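Local coordinates for protein type-2 restriction enzyme NlaIV (Neisseria lactamica, PDB 6QM2) that recognises the double-stranded DNA sequence 5'-GGNNCC-3' and cuts it after the third nucleotide, in the middle of the site, leaving blunt ends, at the interface of chains A and B. Residues are numbered along the deposited sequence; one frame, centred on the assembly and turned at random. Chains: chain A/B, Type-2 restriction enzyme NlaIV.

The interface of chains A and B. Residues chain A 20, 22, 25-28, 53, 56-57, 60-61, 140; chain B 31-36.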
loop_
_atom_site.group_PDB
_atom_site.type_symbol
_atom_site.label_atom_id
_atom_site.label_comp_id
_atom_site.label_asym_id
_atom_site.label_seq_id
_atom_site.Cartn_x
_atom_site.Cartn_y
_atom_site.Cartn_z
ATOM N N GLU A 20 6.667 -27.490 -9.625
ATOM C CA GLU A 20 7.122 -26.417 -8.726
ATOM C C GLU A 20 6.989 -26.814 -7.251
ATOM O O GLU A 20 7.783 -26.367 -6.421
ATOM C CB GLU A 20 6.316 -25.133 -8.988
ATOM C CG GLU A 20 6.687 -23.910 -8.155
ATOM C CD GLU A 20 8.069 -23.376 -8.462
ATOM O OE1 GLU A 20 8.383 -23.173 -9.653
ATOM O OE2 GLU A 20 8.837 -23.144 -7.508
ATOM N N ILE A 22 4.246 -26.062 -5.268
ATOM C CA ILE A 22 3.825 -24.764 -4.733
ATOM C C ILE A 22 3.243 -24.860 -3.313
ATOM O O ILE A 22 3.440 -23.946 -2.512
ATOM C CB ILE A 22 2.823 -24.063 -5.699
ATOM C CG1 ILE A 22 2.736 -22.550 -5.441
ATOM C CG2 ILE A 22 1.441 -24.712 -5.647
ATOM C CD1 ILE A 22 3.874 -21.756 -6.042
ATOM N N ALA A 25 6.112 -25.072 -0.891
ATOM C CA ALA A 25 7.149 -24.062 -1.138
ATOM C C ALA A 25 7.125 -22.947 -0.100
ATOM O O ALA A 25 6.086 -22.676 0.511
ATOM C CB ALA A 25 7.005 -23.467 -2.534
ATOM N N ASN A 26 8.279 -22.311 0.088
ATOM C CA ASN A 26 8.429 -21.185 1.006
ATOM C C ASN A 26 8.917 -19.979 0.208
ATOM O O ASN A 26 9.596 -20.135 -0.808
ATOM C CB ASN A 26 9.411 -21.534 2.132
ATOM C CG ASN A 26 8.847 -22.556 3.112
ATOM O OD1 ASN A 26 7.662 -22.526 3.453
ATOM N ND2 ASN A 26 9.701 -23.460 3.577
ATOM N N GLY A 27 8.561 -18.784 0.673
ATOM C CA GLY A 27 8.919 -17.535 -0.007
ATOM C C GLY A 27 8.824 -16.339 0.918
ATOM O O GLY A 27 8.314 -16.457 2.030
ATOM N N GLN A 28 9.309 -15.187 0.459
ATOM C CA GLN A 28 9.340 -13.973 1.284
ATOM C C GLN A 28 9.724 -12.721 0.489
ATOM O O GLN A 28 10.522 -12.792 -0.446
ATOM C CB GLN A 28 10.320 -14.153 2.449
ATOM C CG GLN A 28 11.666 -14.750 2.055
ATOM C CD GLN A 28 12.639 -14.804 3.215
ATOM O OE1 GLN A 28 13.763 -14.312 3.113
ATOM N NE2 GLN A 28 12.210 -15.397 4.329
ATOM N N TRP A 53 4.663 -12.348 -9.870
ATOM C CA TRP A 53 5.510 -13.530 -9.703
ATOM C C TRP A 53 5.196 -14.632 -10.704
ATOM O O TRP A 53 6.115 -15.255 -11.241
ATOM C CB TRP A 53 5.386 -14.080 -8.276
ATOM C CG TRP A 53 6.126 -15.360 -8.047
ATOM C CD1 TRP A 53 7.422 -15.496 -7.648
ATOM C CD2 TRP A 53 5.613 -16.685 -8.206
ATOM N NE1 TRP A 53 7.748 -16.824 -7.545
ATOM C CE2 TRP A 53 6.656 -17.578 -7.882
ATOM C CE3 TRP A 53 4.372 -17.205 -8.594
ATOM C CZ2 TRP A 53 6.496 -18.968 -7.928
ATOM C CZ3 TRP A 53 4.211 -18.592 -8.637
ATOM C CH2 TRP A 53 5.270 -19.455 -8.308
ATOM N N GLY A 56 6.777 -13.703 -13.818
ATOM C CA GLY A 56 8.182 -14.112 -13.792
ATOM C C GLY A 56 8.398 -15.610 -13.945
ATOM O O GLY A 56 9.360 -16.031 -14.579
ATOM N N TRP A 57 7.508 -16.406 -13.355
ATOM C CA TRP A 57 7.561 -17.875 -13.448
ATOM C C TRP A 57 7.287 -18.379 -14.858
ATOM O O TRP A 57 7.950 -19.302 -15.326
ATOM C CB TRP A 57 6.548 -18.493 -12.484
ATOM C CG TRP A 57 6.457 -19.993 -12.502
ATOM C CD1 TRP A 57 7.140 -20.858 -11.705
ATOM C CD2 TRP A 57 5.597 -20.794 -13.323
ATOM N NE1 TRP A 57 6.772 -22.153 -11.981
ATOM C CE2 TRP A 57 5.828 -22.145 -12.972
ATOM C CE3 TRP A 57 4.660 -20.506 -14.326
ATOM C CZ2 TRP A 57 5.155 -23.210 -13.588
ATOM C CZ3 TRP A 57 3.986 -21.569 -14.940
ATOM C CH2 TRP A 57 4.242 -22.904 -14.566
ATOM N N LYS A 60 10.354 -17.246 -17.029
ATOM C CA LYS A 60 11.534 -18.077 -16.752
ATOM C C LYS A 60 11.408 -19.508 -17.283
ATOM O O LYS A 60 12.423 -20.147 -17.551
ATOM C CB LYS A 60 11.846 -18.111 -15.251
ATOM C CG LYS A 60 13.246 -18.620 -14.926
ATOM C CD LYS A 60 13.612 -18.406 -13.467
ATOM C CE LYS A 60 15.107 -18.568 -13.233
ATOM N NZ LYS A 60 15.506 -18.055 -11.894
ATOM N N ARG A 61 10.184 -20.012 -17.428
ATOM C CA ARG A 61 9.955 -21.318 -18.071
ATOM C C ARG A 61 9.747 -21.235 -19.591
ATOM O O ARG A 61 9.304 -22.210 -20.206
ATOM C CB ARG A 61 8.767 -22.035 -17.412
ATOM C CG ARG A 61 8.939 -22.295 -15.927
ATOM C CD ARG A 61 10.037 -23.306 -15.639
ATOM N NE ARG A 61 10.577 -23.116 -14.295
ATOM C CZ ARG A 61 10.010 -23.552 -13.168
ATOM N NH1 ARG A 61 8.856 -24.226 -13.181
ATOM N NH2 ARG A 61 10.609 -23.306 -12.006
ATOM N N ILE A 140 1.925 -20.710 0.165
ATOM C CA ILE A 140 0.679 -20.899 -0.576
ATOM C C ILE A 140 -0.049 -22.090 0.039
ATOM O O ILE A 140 0.253 -23.239 -0.277
ATOM C CB ILE A 140 0.939 -21.146 -2.083
ATOM C CG1 ILE A 140 1.883 -20.077 -2.672
ATOM C CG2 ILE A 140 -0.377 -21.221 -2.851
ATOM C CD1 ILE A 140 1.479 -18.638 -2.417
ATOM N N PHE B 31 10.809 -10.229 -4.414
ATOM C CA PHE B 31 9.936 -11.276 -3.874
ATOM C C PHE B 31 10.399 -12.645 -4.352
ATOM O O PHE B 31 10.458 -12.895 -5.552
ATOM C CB PHE B 31 8.481 -11.045 -4.299
ATOM C CG PHE B 31 7.544 -12.148 -3.877
ATOM C CD1 PHE B 31 7.404 -12.482 -2.535
ATOM C CD2 PHE B 31 6.805 -12.858 -4.820
ATOM C CE1 PHE B 31 6.544 -13.499 -2.139
ATOM C CE2 PHE B 31 5.941 -13.873 -4.430
ATOM C CZ PHE B 31 5.811 -14.196 -3.088
ATOM N N PHE B 32 10.712 -13.520 -3.399
ATOM C CA PHE B 32 11.135 -14.889 -3.666
ATOM C C PHE B 32 9.967 -15.805 -3.333
ATOM O O PHE B 32 9.271 -15.585 -2.346
ATOM C CB PHE B 32 12.341 -15.262 -2.788
ATOM C CG PHE B 32 13.556 -14.389 -3.005
ATOM C CD1 PHE B 32 13.650 -13.130 -2.406
ATOM C CD2 PHE B 32 14.619 -14.828 -3.795
ATOM C CE1 PHE B 32 14.769 -12.327 -2.604
ATOM C CE2 PHE B 32 15.740 -14.027 -3.996
ATOM C CZ PHE B 32 15.816 -12.775 -3.401
ATOM N N LEU B 33 9.741 -16.811 -4.171
ATOM C CA LEU B 33 8.806 -17.899 -3.865
ATOM C C LEU B 33 9.202 -19.098 -4.719
ATOM O O LEU B 33 9.424 -18.950 -5.924
ATOM C CB LEU B 33 7.351 -17.480 -4.135
ATOM C CG LEU B 33 6.238 -18.536 -4.023
ATOM C CD1 LEU B 33 6.148 -19.106 -2.615
ATOM C CD2 LEU B 33 4.897 -17.952 -4.440
ATOM N N GLY B 34 9.302 -20.271 -4.094
ATOM C CA GLY B 34 9.763 -21.477 -4.776
ATOM C C GLY B 34 11.179 -21.284 -5.289
ATOM O O GLY B 34 12.091 -21.061 -4.492
ATOM N N ASP B 35 11.351 -21.333 -6.612
ATOM C CA ASP B 35 12.654 -21.093 -7.260
ATOM C C ASP B 35 12.667 -19.865 -8.183
ATOM O O ASP B 35 13.613 -19.685 -8.955
ATOM C CB ASP B 35 13.111 -22.341 -8.037
ATOM C CG ASP B 35 12.233 -22.644 -9.237
ATOM O OD1 ASP B 35 11.264 -23.409 -9.075
ATOM O OD2 ASP B 35 12.519 -22.134 -10.344
ATOM N N VAL B 36 11.635 -19.025 -8.103
ATOM C CA VAL B 36 11.554 -17.821 -8.927
ATOM C C VAL B 36 11.582 -16.594 -8.022
ATOM O O VAL B 36 10.912 -16.560 -6.985
ATOM C CB VAL B 36 10.276 -17.811 -9.794
ATOM C CG1 VAL B 36 10.214 -16.551 -10.659
ATOM C CG2 VAL B 36 10.206 -19.068 -10.650
#
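B:Leu33 and A:Trp53 cross at about a right angle to form the apolar centre. The leucine, CG anti to its backbone N (chi1 173°), sets methyl CD2 over one face of the indole, 3.9 Å from the centroid of the six-membered ring; the same methyl meets A:Ile140 CD1. B:Phe31 meets the five-membered ring of A:Trp53 edge-to-face, planes 72° apart, with A:Trp53 CB at the phenyl edge. Further along, B:Val36 CG2 packs on A:Trp57 CD1 at 3.7 Å. The indole N-H is shared: A:Trp53 NE1 donates to B:Leu33 O and B:Val36 O, each at 3.2 Å. Both oxygens lie near the ring plane, which should limit indole rotation, although NE1 stands above both carbonyl planes. At the charged rim, the guanidinium of A:Arg61 and the carboxylate of B:Asp35 meet tip to tip, their planes 10° apart, in a salt bridge with NH2 2.8 Å from OD2 and on its syn lone pair. A:Arg61 NH2 also bridges to A:Glu20 OE1, while A:Glu20 OE2 accepts B:Asp35 N at 3.2 Å. B:Asp35 OD1 faces both carboxylate oxygens of A:Glu20, a like-charged approach that A:Arg61 may offset. Strands 27-33 of both chains pair antiparallel through A:Gln28 N to B:Phe32 O (2.8 Å) and B:Phe32 N to A:Gln28 O (3.0 Å). The hairpin joining strands 27-33 and 36-40 of B lies against helix 44-60 of A and the residue just after it, an arrangement repeated by the two-fold of this probable dimer.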